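Local coordinates for protein cyclopropane mycolic acid synthase 3 (Mycobacterium tuberculosis, PDB 1L1E) that probably converts a double bond of alpha mycolic acids into a cyclopropane ring, transferring a methylene group from S-adenosyl-L-methionine, at residues I83-E97 with T112-F126. Sequence-based numbering, arbitrary orientation.
With SAH (S-adenosyl-L-homocysteine), chain D.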
ATOM      1  N   ILE A  83      13.212  -5.485  10.189  1.00 18.90           N
ATOM      2  CA  ILE A  83      14.285  -6.318  10.732  1.00 21.77           C
ATOM      3  C   ILE A  83      15.469  -5.465  11.168  1.00 21.55           C
ATOM      4  O   ILE A  83      15.873  -5.495  12.328  1.00 22.37           O
ATOM      5  CB  ILE A  83      14.810  -7.334   9.686  1.00 22.55           C
ATOM      6  CG1 ILE A  83      13.697  -8.297   9.271  1.00 23.98           C
ATOM      7  CG2 ILE A  83      16.000  -8.108  10.272  1.00 25.47           C
ATOM      8  CD1 ILE A  83      14.119  -9.318   8.228  1.00 27.45           C
ATOM      9  N   GLU A  84      16.000  -4.693  10.230  1.00 19.51           N
ATOM     10  CA  GLU A  84      17.171  -3.845  10.473  1.00 21.52           C
ATOM     11  C   GLU A  84      17.022  -2.707  11.471  1.00 21.04           C
ATOM     12  O   GLU A  84      17.886  -2.525  12.333  1.00 22.00           O
ATOM     13  CB  GLU A  84      17.685  -3.285   9.148  1.00 24.37           C
ATOM     14  CG  GLU A  84      18.247  -4.334   8.216  1.00 30.73           C
ATOM     15  CD  GLU A  84      18.743  -3.740   6.916  1.00 36.78           C
ATOM     16  OE1 GLU A  84      19.253  -4.510   6.070  1.00 38.17           O
ATOM     17  OE2 GLU A  84      18.623  -2.502   6.740  1.00 40.32           O
ATOM     18  N   LYS A  85      15.949  -1.927  11.367  1.00 19.16           N
ATOM     19  CA  LYS A  85      15.769  -0.816  12.293  1.00 19.10           C
ATOM     20  C   LYS A  85      15.042  -1.158  13.584  1.00 20.09           C
ATOM     21  O   LYS A  85      15.374  -0.625  14.642  1.00 18.45           O
ATOM     22  CB  LYS A  85      15.036   0.360  11.620  1.00 19.59           C
ATOM     23  CG  LYS A  85      14.796   1.523  12.582  1.00 19.97           C
ATOM     24  CD  LYS A  85      14.138   2.738  11.933  1.00 22.31           C
ATOM     25  CE  LYS A  85      13.848   3.795  12.997  1.00 23.60           C
ATOM     26  NZ  LYS A  85      13.552   5.130  12.410  1.00 25.35           N
ATOM     27  N   TYR A  86      14.049  -2.039  13.513  1.00 19.79           N
ATOM     28  CA  TYR A  86      13.295  -2.372  14.712  1.00 20.14           C
ATOM     29  C   TYR A  86      13.642  -3.729  15.319  1.00 19.49           C
ATOM     30  O   TYR A  86      13.161  -4.072  16.391  1.00 23.89           O
ATOM     31  CB  TYR A  86      11.793  -2.271  14.413  1.00 23.22           C
ATOM     32  CG  TYR A  86      11.393  -0.908  13.859  1.00 22.41           C
ATOM     33  CD1 TYR A  86      11.610  -0.587  12.514  1.00 24.26           C
ATOM     34  CD2 TYR A  86      10.839   0.069  14.687  1.00 22.28           C
ATOM     35  CE1 TYR A  86      11.283   0.678  12.008  1.00 23.75           C
ATOM     36  CE2 TYR A  86      10.508   1.345  14.189  1.00 22.22           C
ATOM     37  CZ  TYR A  86      10.734   1.633  12.854  1.00 20.98           C
ATOM     38  OH  TYR A  86      10.412   2.877  12.362  1.00 25.57           O
ATOM     39  N   ASP A  87      14.470  -4.499  14.625  1.00 21.28           N
ATOM     40  CA  ASP A  87      14.920  -5.802  15.113  1.00 22.82           C
ATOM     41  C   ASP A  87      13.804  -6.801  15.456  1.00 23.14           C
ATOM     42  O   ASP A  87      13.815  -7.425  16.523  1.00 23.36           O
ATOM     43  CB  ASP A  87      15.835  -5.583  16.327  1.00 25.53           C
ATOM     44  CG  ASP A  87      16.527  -6.847  16.775  1.00 28.50           C
ATOM     45  OD1 ASP A  87      16.809  -7.701  15.910  1.00 30.84           O
ATOM     46  OD2 ASP A  87      16.803  -6.981  17.989  1.00 29.42           O
ATOM     47  N   VAL A  88      12.846  -6.958  14.547  1.00 21.90           N
ATOM     48  CA  VAL A  88      11.745  -7.890  14.764  1.00 19.98           C
ATOM     49  C   VAL A  88      11.780  -9.011  13.742  1.00 19.23           C
ATOM     50  O   VAL A  88      12.470  -8.913  12.732  1.00 20.67           O
ATOM     51  CB  VAL A  88      10.366  -7.180  14.656  1.00 21.36           C
ATOM     52  CG1 VAL A  88      10.267  -6.094  15.693  1.00 21.55           C
ATOM     53  CG2 VAL A  88      10.167  -6.598  13.241  1.00 22.78           C
ATOM     54  N   ASN A  89      11.047 -10.085  14.029  1.00 20.47           N
ATOM     55  CA  ASN A  89      10.930 -11.230  13.131  1.00 20.01           C
ATOM     56  C   ASN A  89       9.792 -10.833  12.191  1.00 19.94           C
ATOM     57  O   ASN A  89       8.906 -10.072  12.591  1.00 18.23           O
ATOM     58  CB  ASN A  89      10.529 -12.487  13.919  1.00 20.73           C
ATOM     59  CG  ASN A  89      11.486 -12.793  15.057  1.00 21.59           C
ATOM     60  OD1 ASN A  89      12.631 -13.209  14.834  1.00 18.96           O
ATOM     61  ND2 ASN A  89      11.025 -12.580  16.284  1.00 20.82           N
ATOM     62  N   VAL A  90       9.807 -11.334  10.960  1.00 18.51           N
ATOM     63  CA  VAL A  90       8.758 -10.974  10.011  1.00 20.61           C
ATOM     64  C   VAL A  90       8.202 -12.131   9.178  1.00 21.99           C
ATOM     65  O   VAL A  90       8.775 -13.219   9.112  1.00 22.65           O
ATOM     66  CB  VAL A  90       9.246  -9.863   9.020  1.00 18.56           C
ATOM     67  CG1 VAL A  90       9.704  -8.635   9.792  1.00 17.21           C
ATOM     68  CG2 VAL A  90      10.384 -10.380   8.162  1.00 20.55           C
ATOM     69  N   VAL A  91       7.060 -11.868   8.549  1.00 22.97           N
ATOM     70  CA  VAL A  91       6.389 -12.822   7.675  1.00 20.79           C
ATOM     71  C   VAL A  91       5.587 -11.947   6.717  1.00 21.35           C
ATOM     72  O   VAL A  91       4.895 -11.020   7.147  1.00 21.00           O
ATOM     73  CB  VAL A  91       5.408 -13.746   8.438  1.00 24.44           C
ATOM     74  CG1 VAL A  91       4.710 -14.681   7.458  1.00 24.46           C
ATOM     75  CG2 VAL A  91       6.148 -14.563   9.480  1.00 27.37           C
ATOM     76  N   GLY A  92       5.692 -12.222   5.426  1.00 17.81           N
ATOM     77  CA  GLY A  92       4.958 -11.425   4.470  1.00 22.72           C
ATOM     78  C   GLY A  92       4.168 -12.262   3.487  1.00 22.99           C
ATOM     79  O   GLY A  92       4.629 -13.312   3.032  1.00 23.66           O
ATOM     80  N   LEU A  93       2.969 -11.795   3.164  1.00 19.79           N
ATOM     81  CA  LEU A  93       2.124 -12.489   2.205  1.00 20.92           C
ATOM     82  C   LEU A  93       2.012 -11.620   0.974  1.00 21.60           C
ATOM     83  O   LEU A  93       1.945 -10.390   1.077  1.00 21.63           O
ATOM     84  CB  LEU A  93       0.729 -12.719   2.777  1.00 19.91           C
ATOM     85  CG  LEU A  93       0.708 -13.183   4.224  1.00 18.39           C
ATOM     86  CD1 LEU A  93      -0.730 -13.305   4.715  1.00 20.41           C
ATOM     87  CD2 LEU A  93       1.448 -14.501   4.322  1.00 19.92           C
ATOM     88  N   THR A  94       2.015 -12.274  -0.183  1.00 20.28           N
ATOM     89  CA  THR A  94       1.878 -11.610  -1.469  1.00 21.16           C
ATOM     90  C   THR A  94       1.232 -12.588  -2.449  1.00 21.10           C
ATOM     91  O   THR A  94       1.318 -13.807  -2.259  1.00 18.33           O
ATOM     92  CB  THR A  94       3.249 -11.178  -2.046  1.00 22.46           C
ATOM     93  OG1 THR A  94       3.078 -10.789  -3.414  1.00 25.63           O
ATOM     94  CG2 THR A  94       4.269 -12.332  -1.971  1.00 21.66           C
ATOM     95  N   LEU A  95       0.578 -12.044  -3.476  1.00 20.23           N
ATOM     96  CA  LEU A  95      -0.062 -12.833  -4.529  1.00 21.92           C
ATOM     97  C   LEU A  95       0.819 -12.806  -5.773  1.00 21.13           C
ATOM     98  O   LEU A  95       0.481 -13.397  -6.796  1.00 20.41           O
ATOM     99  CB  LEU A  95      -1.432 -12.242  -4.893  1.00 23.54           C
ATOM    100  CG  LEU A  95      -2.547 -12.244  -3.848  1.00 23.47           C
ATOM    101  CD1 LEU A  95      -3.831 -11.672  -4.454  1.00 23.16           C
ATOM    102  CD2 LEU A  95      -2.791 -13.666  -3.376  1.00 21.62           C
ATOM    103  N   SER A  96       1.955 -12.121  -5.676  1.00 21.98           N
ATOM    104  CA  SER A  96       2.858 -11.985  -6.807  1.00 21.27           C
ATOM    105  C   SER A  96       4.047 -12.930  -6.815  1.00 22.96           C
ATOM    106  O   SER A  96       4.872 -12.924  -5.904  1.00 21.55           O
ATOM    107  CB  SER A  96       3.380 -10.543  -6.898  1.00 20.92           C
ATOM    108  OG  SER A  96       4.481 -10.487  -7.790  1.00 18.94           O
ATOM    109  N   GLU A  97       4.123 -13.729  -7.874  1.00 22.39           N
ATOM    110  CA  GLU A  97       5.199 -14.684  -8.056  1.00 23.52           C
ATOM    111  C   GLU A  97       6.563 -14.017  -8.045  1.00 21.34           C
ATOM    112  O   GLU A  97       7.488 -14.475  -7.373  1.00 17.81           O
ATOM    113  CB  GLU A  97       5.014 -15.413  -9.384  1.00 26.31           C
ATOM    114  CG  GLU A  97       4.167 -16.633  -9.261  1.00 33.99           C
ATOM    115  CD  GLU A  97       4.854 -17.671  -8.419  1.00 35.40           C
ATOM    116  OE1 GLU A  97       5.199 -17.364  -7.260  1.00 39.05           O
ATOM    117  OE2 GLU A  97       5.062 -18.791  -8.922  1.00 39.45           O
ATOM    118  N   THR A 112      20.844 -12.230   9.980  0.86 20.54           N
ATOM    119  CA  THR A 112      20.234 -11.758  11.210  0.86 20.51           C
ATOM    120  C   THR A 112      19.659 -12.978  11.922  0.86 20.86           C
ATOM    121  O   THR A 112      19.198 -13.925  11.275  0.86 17.27           O
ATOM    122  CB  THR A 112      19.074 -10.736  10.936  0.86 21.06           C
ATOM    123  OG1 THR A 112      18.396 -10.433  12.167  1.00 18.53           O
ATOM    124  CG2 THR A 112      18.061 -11.306   9.944  1.00 20.59           C
ATOM    125  N   PRO A 113      19.723 -12.992  13.259  0.86 20.55           N
ATOM    126  CA  PRO A 113      19.178 -14.126  14.005  0.86 21.12           C
ATOM    127  C   PRO A 113      17.656 -14.056  13.955  0.86 21.85           C
ATOM    128  O   PRO A 113      16.967 -14.891  14.532  0.86 20.39           O
ATOM    129  CB  PRO A 113      19.714 -13.902  15.411  1.00 23.36           C
ATOM    130  CG  PRO A 113      19.854 -12.415  15.490  1.00 23.11           C
ATOM    131  CD  PRO A 113      20.440 -12.074  14.154  1.00 21.38           C
ATOM    132  N   ARG A 114      17.145 -13.039  13.264  0.80 21.93           N
ATOM    133  CA  ARG A 114      15.704 -12.852  13.124  0.80 23.00           C
ATOM    134  C   ARG A 114      15.114 -13.764  12.064  0.80 21.85           C
ATOM    135  O   ARG A 114      15.681 -13.938  10.993  0.80 20.72           O
ATOM    136  CB  ARG A 114      15.390 -11.392  12.774  0.80 24.47           C
ATOM    137  CG  ARG A 114      15.544 -10.459  13.947  1.00 27.54           C
ATOM    138  CD  ARG A 114      14.504 -10.798  15.002  1.00 33.65           C
ATOM    139  NE  ARG A 114      14.826 -10.240  16.307  1.00 39.40           N
ATOM    140  CZ  ARG A 114      15.831 -10.654  17.071  1.00 40.29           C
ATOM    141  NH1 ARG A 114      16.619 -11.638  16.658  1.00 40.17           N
ATOM    142  NH2 ARG A 114      16.046 -10.080  18.248  1.00 40.21           N
ATOM    143  N   SER A 115      13.958 -14.336  12.377  1.00 24.64           N
ATOM    144  CA  SER A 115      13.252 -15.232  11.469  1.00 26.48           C
ATOM    145  C   SER A 115      12.601 -14.402  10.383  1.00 25.75           C
ATOM    146  O   SER A 115      12.044 -13.345  10.657  1.00 26.07           O
ATOM    147  CB  SER A 115      12.175 -16.011  12.229  1.00 29.26           C
ATOM    148  OG  SER A 115      11.413 -16.813  11.344  1.00 35.91           O
ATOM    149  N   ARG A 116      12.668 -14.882   9.149  1.00 26.83           N
ATOM    150  CA  ARG A 116      12.083 -14.156   8.036  1.00 26.62           C
ATOM    151  C   ARG A 116      11.418 -15.108   7.065  1.00 27.45           C
ATOM    152  O   ARG A 116      12.056 -16.026   6.541  1.00 30.24           O
ATOM    153  CB  ARG A 116      13.163 -13.313   7.336  1.00 25.34           C
ATOM    154  CG  ARG A 116      14.520 -14.004   7.146  1.00 30.19           C
ATOM    155  CD  ARG A 116      15.624 -12.967   6.900  1.00 31.18           C
ATOM    156  NE  ARG A 116      16.927 -13.561   6.586  1.00 33.87           N
ATOM    157  CZ  ARG A 116      17.657 -14.286   7.429  1.00 35.04           C
ATOM    158  NH1 ARG A 116      17.232 -14.527   8.663  1.00 32.96           N
ATOM    159  NH2 ARG A 116      18.824 -14.774   7.031  1.00 36.29           N
ATOM    160  N   ARG A 117      10.126 -14.892   6.837  1.00 25.70           N
ATOM    161  CA  ARG A 117       9.357 -15.740   5.943  1.00 27.20           C
ATOM    162  C   ARG A 117       8.480 -14.969   4.972  1.00 26.93           C
ATOM    163  O   ARG A 117       7.889 -13.952   5.324  1.00 25.72           O
ATOM    164  CB  ARG A 117       8.460 -16.684   6.739  1.00 29.87           C
ATOM    165  CG  ARG A 117       9.044 -18.047   7.064  1.00 33.51           C
ATOM    166  CD  ARG A 117       7.889 -19.022   7.334  1.00 31.78           C
ATOM    167  NE  ARG A 117       6.978 -18.473   8.334  1.00 33.71           N
ATOM    168  CZ  ARG A 117       5.690 -18.788   8.450  1.00 31.33           C
ATOM    169  NH1 ARG A 117       5.123 -19.659   7.624  1.00 31.11           N
ATOM    170  NH2 ARG A 117       4.965 -18.216   9.398  1.00 33.90           N
ATOM    171  N   VAL A 118       8.404 -15.466   3.742  1.00 26.21           N
ATOM    172  CA  VAL A 118       7.572 -14.860   2.710  1.00 24.80           C
ATOM    173  C   VAL A 118       6.723 -15.995   2.156  1.00 25.46           C
ATOM    174  O   VAL A 118       7.227 -17.093   1.927  1.00 24.99           O
ATOM    175  CB  VAL A 118       8.417 -14.217   1.581  1.00 21.44           C
ATOM    176  CG1 VAL A 118       9.192 -15.268   0.827  1.00 24.94           C
ATOM    177  CG2 VAL A 118       7.509 -13.441   0.639  1.00 20.99           C
ATOM    178  N   LEU A 119       5.434 -15.738   1.956  1.00 23.61           N
ATOM    179  CA  LEU A 119       4.541 -16.773   1.459  1.00 23.99           C
ATOM    180  C   LEU A 119       3.675 -16.293   0.294  1.00 24.18           C
ATOM    181  O   LEU A 119       3.068 -15.220   0.349  1.00 22.81           O
ATOM    182  CB  LEU A 119       3.634 -17.266   2.593  1.00 25.70           C
ATOM    183  CG  LEU A 119       4.278 -17.706   3.915  1.00 27.02           C
ATOM    184  CD1 LEU A 119       3.245 -17.646   5.030  1.00 28.02           C
ATOM    185  CD2 LEU A 119       4.854 -19.111   3.783  1.00 27.52           C
ATOM    186  N   LEU A 120       3.634 -17.094  -0.763  1.00 23.14           N
ATOM    187  CA  LEU A 120       2.829 -16.779  -1.929  1.00 24.58           C
ATOM    188  C   LEU A 120       1.401 -17.264  -1.653  1.00 26.97           C
ATOM    189  O   LEU A 120       1.021 -18.365  -2.062  1.00 28.07           O
ATOM    190  CB  LEU A 120       3.387 -17.490  -3.162  1.00 21.51           C
ATOM    191  CG  LEU A 120       2.592 -17.248  -4.438  1.00 22.57           C
ATOM    192  CD1 LEU A 120       2.827 -15.823  -4.925  1.00 24.06           C
ATOM    193  CD2 LEU A 120       3.011 -18.252  -5.494  1.00 25.67           C
ATOM    194  N   GLU A 121       0.621 -16.450  -0.948  1.00 26.22           N
ATOM    195  CA  GLU A 121      -0.756 -16.813  -0.619  1.00 27.81           C
ATOM    196  C   GLU A 121      -1.494 -15.586  -0.094  1.00 25.65           C
ATOM    197  O   GLU A 121      -0.867 -14.651   0.401  1.00 27.25           O
ATOM    198  CB  GLU A 121      -0.772 -17.910   0.455  1.00 27.20           C
ATOM    199  CG  GLU A 121      -0.471 -17.385   1.857  1.00 29.87           C
ATOM    200  CD  GLU A 121      -0.348 -18.482   2.896  1.00 31.29           C
ATOM    201  OE1 GLU A 121      -0.361 -18.151   4.100  1.00 31.20           O
ATOM    202  OE2 GLU A 121      -0.231 -19.667   2.513  1.00 33.34           O
ATOM    203  N   GLY A 122      -2.823 -15.608  -0.171  1.00 25.48           N
ATOM    204  CA  GLY A 122      -3.611 -14.481   0.307  1.00 24.24           C
ATOM    205  C   GLY A 122      -3.802 -14.498   1.813  1.00 24.77           C
ATOM    206  O   GLY A 122      -3.536 -15.506   2.460  1.00 24.34           O
ATOM    207  N   TRP A 123      -4.249 -13.378   2.378  1.00 23.27           N
ATOM    208  CA  TRP A 123      -4.477 -13.290   3.810  1.00 24.34           C
ATOM    209  C   TRP A 123      -5.554 -14.279   4.254  1.00 26.28           C
ATOM    210  O   TRP A 123      -5.665 -14.608   5.443  1.00 25.25           O
ATOM    211  CB  TRP A 123      -4.890 -11.869   4.191  1.00 23.85           C
ATOM    212  CG  TRP A 123      -6.017 -11.336   3.357  1.00 23.88           C
ATOM    213  CD1 TRP A 123      -5.923 -10.507   2.271  1.00 23.17           C
ATOM    214  CD2 TRP A 123      -7.411 -11.613   3.528  1.00 25.19           C
ATOM    215  NE1 TRP A 123      -7.171 -10.252   1.760  1.00 22.39           N
ATOM    216  CE2 TRP A 123      -8.105 -10.919   2.511  1.00 22.98           C
ATOM    217  CE3 TRP A 123      -8.143 -12.382   4.444  1.00 23.10           C
ATOM    218  CZ2 TRP A 123      -9.499 -10.973   2.381  1.00 24.16           C
ATOM    219  CZ3 TRP A 123      -9.537 -12.434   4.313  1.00 22.82           C
ATOM    220  CH2 TRP A 123     -10.195 -11.732   3.288  1.00 22.06           C
ATOM    221  N   GLU A 124      -6.353 -14.746   3.298  1.00 28.89           N
ATOM    222  CA  GLU A 124      -7.411 -15.709   3.604  1.00 32.80           C
ATOM    223  C   GLU A 124      -6.866 -17.030   4.139  1.00 33.86           C
ATOM    224  O   GLU A 124      -7.532 -17.707   4.925  1.00 34.02           O
ATOM    225  CB  GLU A 124      -8.259 -15.997   2.367  1.00 33.43           C
ATOM    226  CG  GLU A 124      -7.580 -15.699   1.047  1.00 37.46           C
ATOM    227  CD  GLU A 124      -7.505 -14.209   0.791  1.00 39.89           C
ATOM    228  OE1 GLU A 124      -8.498 -13.523   1.109  1.00 44.22           O
ATOM    229  OE2 GLU A 124      -6.481 -13.722   0.273  1.00 38.40           O
ATOM    230  N   LYS A 125      -5.658 -17.397   3.724  1.00 32.42           N
ATOM    231  CA  LYS A 125      -5.075 -18.659   4.168  1.00 34.02           C
ATOM    232  C   LYS A 125      -4.134 -18.575   5.365  1.00 33.45           C
ATOM    233  O   LYS A 125      -3.683 -19.604   5.868  1.00 33.32           O
ATOM    234  CB  LYS A 125      -4.342 -19.332   3.011  1.00 34.93           C
ATOM    235  CG  LYS A 125      -5.230 -19.660   1.823  1.00 35.82           C
ATOM    236  CD  LYS A 125      -4.499 -20.572   0.850  1.00 39.97           C
ATOM    237  CE  LYS A 125      -5.388 -20.978  -0.311  1.00 39.10           C
ATOM    238  NZ  LYS A 125      -4.716 -22.002  -1.156  1.00 41.39           N
ATOM    239  N   PHE A 126      -3.837 -17.365   5.819  1.00 32.47           N
ATOM    240  CA  PHE A 126      -2.940 -17.184   6.956  1.00 34.51           C
ATOM    241  C   PHE A 126      -3.684 -17.263   8.289  1.00 34.10           C
ATOM    242  O   PHE A 126      -4.666 -16.561   8.501  1.00 34.47           O
ATOM    243  CB  PHE A 126      -2.230 -15.838   6.853  1.00 34.02           C
ATOM    244  CG  PHE A 126      -1.181 -15.634   7.899  1.00 33.94           C
ATOM    245  CD1 PHE A 126       0.115 -16.087   7.697  1.00 34.67           C
ATOM    246  CD2 PHE A 126      -1.498 -15.012   9.101  1.00 34.03           C
ATOM    247  CE1 PHE A 126       1.087 -15.923   8.674  1.00 33.53           C
ATOM    248  CE2 PHE A 126      -0.534 -14.845  10.086  1.00 34.15           C
ATOM    249  CZ  PHE A 126       0.760 -15.304   9.871  1.00 33.03           C
TER
HETATM  250  N   SAH D 900       2.930  -3.076   0.473  1.00 16.83           N
HETATM  251  CA  SAH D 900       3.874  -2.988  -0.641  1.00 18.42           C
HETATM  252  CB  SAH D 900       3.210  -3.447  -1.958  1.00 18.35           C
HETATM  253  CG  SAH D 900       1.926  -2.719  -2.367  1.00 17.75           C
HETATM  254  SD  SAH D 900       1.220  -3.311  -3.913  1.00 20.84           S
HETATM  255  C   SAH D 900       4.385  -1.546  -0.807  1.00 17.57           C
HETATM  256  O   SAH D 900       3.983  -0.693  -0.011  1.00 19.20           O
HETATM  257  OXT SAH D 900       5.154  -1.289  -1.744  1.00 21.09           O
HETATM  258  C5' SAH D 900      -0.070  -4.446  -3.296  1.00 18.94           C
HETATM  259  C4' SAH D 900       0.455  -5.718  -2.619  1.00 17.12           C
HETATM  260  O4' SAH D 900      -0.593  -6.443  -1.913  1.00 18.47           O
HETATM  261  C3' SAH D 900       1.043  -6.729  -3.600  1.00 20.48           C
HETATM  262  O3' SAH D 900       2.183  -7.346  -2.959  1.00 15.59           O
HETATM  263  C2' SAH D 900      -0.078  -7.712  -3.803  1.00 18.40           C
HETATM  264  O2' SAH D 900       0.386  -8.950  -4.349  1.00 18.97           O
HETATM  265  C1' SAH D 900      -0.627  -7.805  -2.412  1.00 18.69           C
HETATM  266  N9  SAH D 900      -1.997  -8.357  -2.323  1.00 20.18           N
HETATM  267  C8  SAH D 900      -3.133  -8.035  -2.995  1.00 22.28           C
HETATM  268  N7  SAH D 900      -4.205  -8.692  -2.695  1.00 20.55           N
HETATM  269  C5  SAH D 900      -3.758  -9.561  -1.708  1.00 21.83           C
HETATM  270  C6  SAH D 900      -4.398 -10.574  -0.921  1.00 24.16           C
HETATM  271  N6  SAH D 900      -5.702 -10.870  -1.034  1.00 22.68           N
HETATM  272  N1  SAH D 900      -3.626 -11.266  -0.007  1.00 23.63           N
HETATM  273  C2  SAH D 900      -2.309 -10.970   0.116  1.00 25.00           C
HETATM  274  N3  SAH D 900      -1.603 -10.042  -0.564  1.00 21.53           N
HETATM  275  C4  SAH D 900      -2.396  -9.368  -1.470  1.00 21.22           C
HETATM  276  O   HOH W   1       9.258 -14.941  10.862  1.00 32.38           O
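V90 to L93 pair in parallel with R116 to L119, the edge strand of the Rossmann-like methyltransferase sheet. Helix 97-109 makes the right-handed beta-alpha-beta crossover between the two strands. The ladder starts with V90 N giving to S115 O and ends with T94 N giving to L119 O. Just before it, the N89 amide stands in for backbone: OD1 takes S115 N on an in-plane lone pair (3.0 Å). R114 crosses N89 and D87 at about a right angle. The R114 chain bends about CB-CG (chi2 -65°), which brings NE to D87 O at 3.0 Å, above the carbonyl plane. D87 OD1 lies over one face of the R114 guanidinium, toward its rim, with the carboxylate and guanidinium planes 27° apart. D87 OD2 is 3.2 Å from R114 NH2, a salt bridge of charge alone, with no N-H aimed at the oxygen.

On one face V91, L93 and L119 make an apolar patch, with R117 at its end. L93 and L119 lie side by side, CD2 to CD1 3.7 Å. L93 CD1 turns instead to F126 CB (3.6 Å), while V91 CG1 meets the F126 ring at CE1. R117 runs alongside V91 and brings NH2 close to CG2; its charge is paired with E128. V118 and T94 lie on the other face, against helix 97-109.

At the C-terminal side of the two strands, both segments hold S-adenosyl-L-homocysteine. L95 N binds ribose O2', and L95 CD1 packs on the adenine. With chi1 at 168°, T94 turns OG1 away from its own N, where it accepts S96 N in an ST turn. W123 N gives to adenine N1, and adenine N6 gives to E124 OE2 at 3.2 Å.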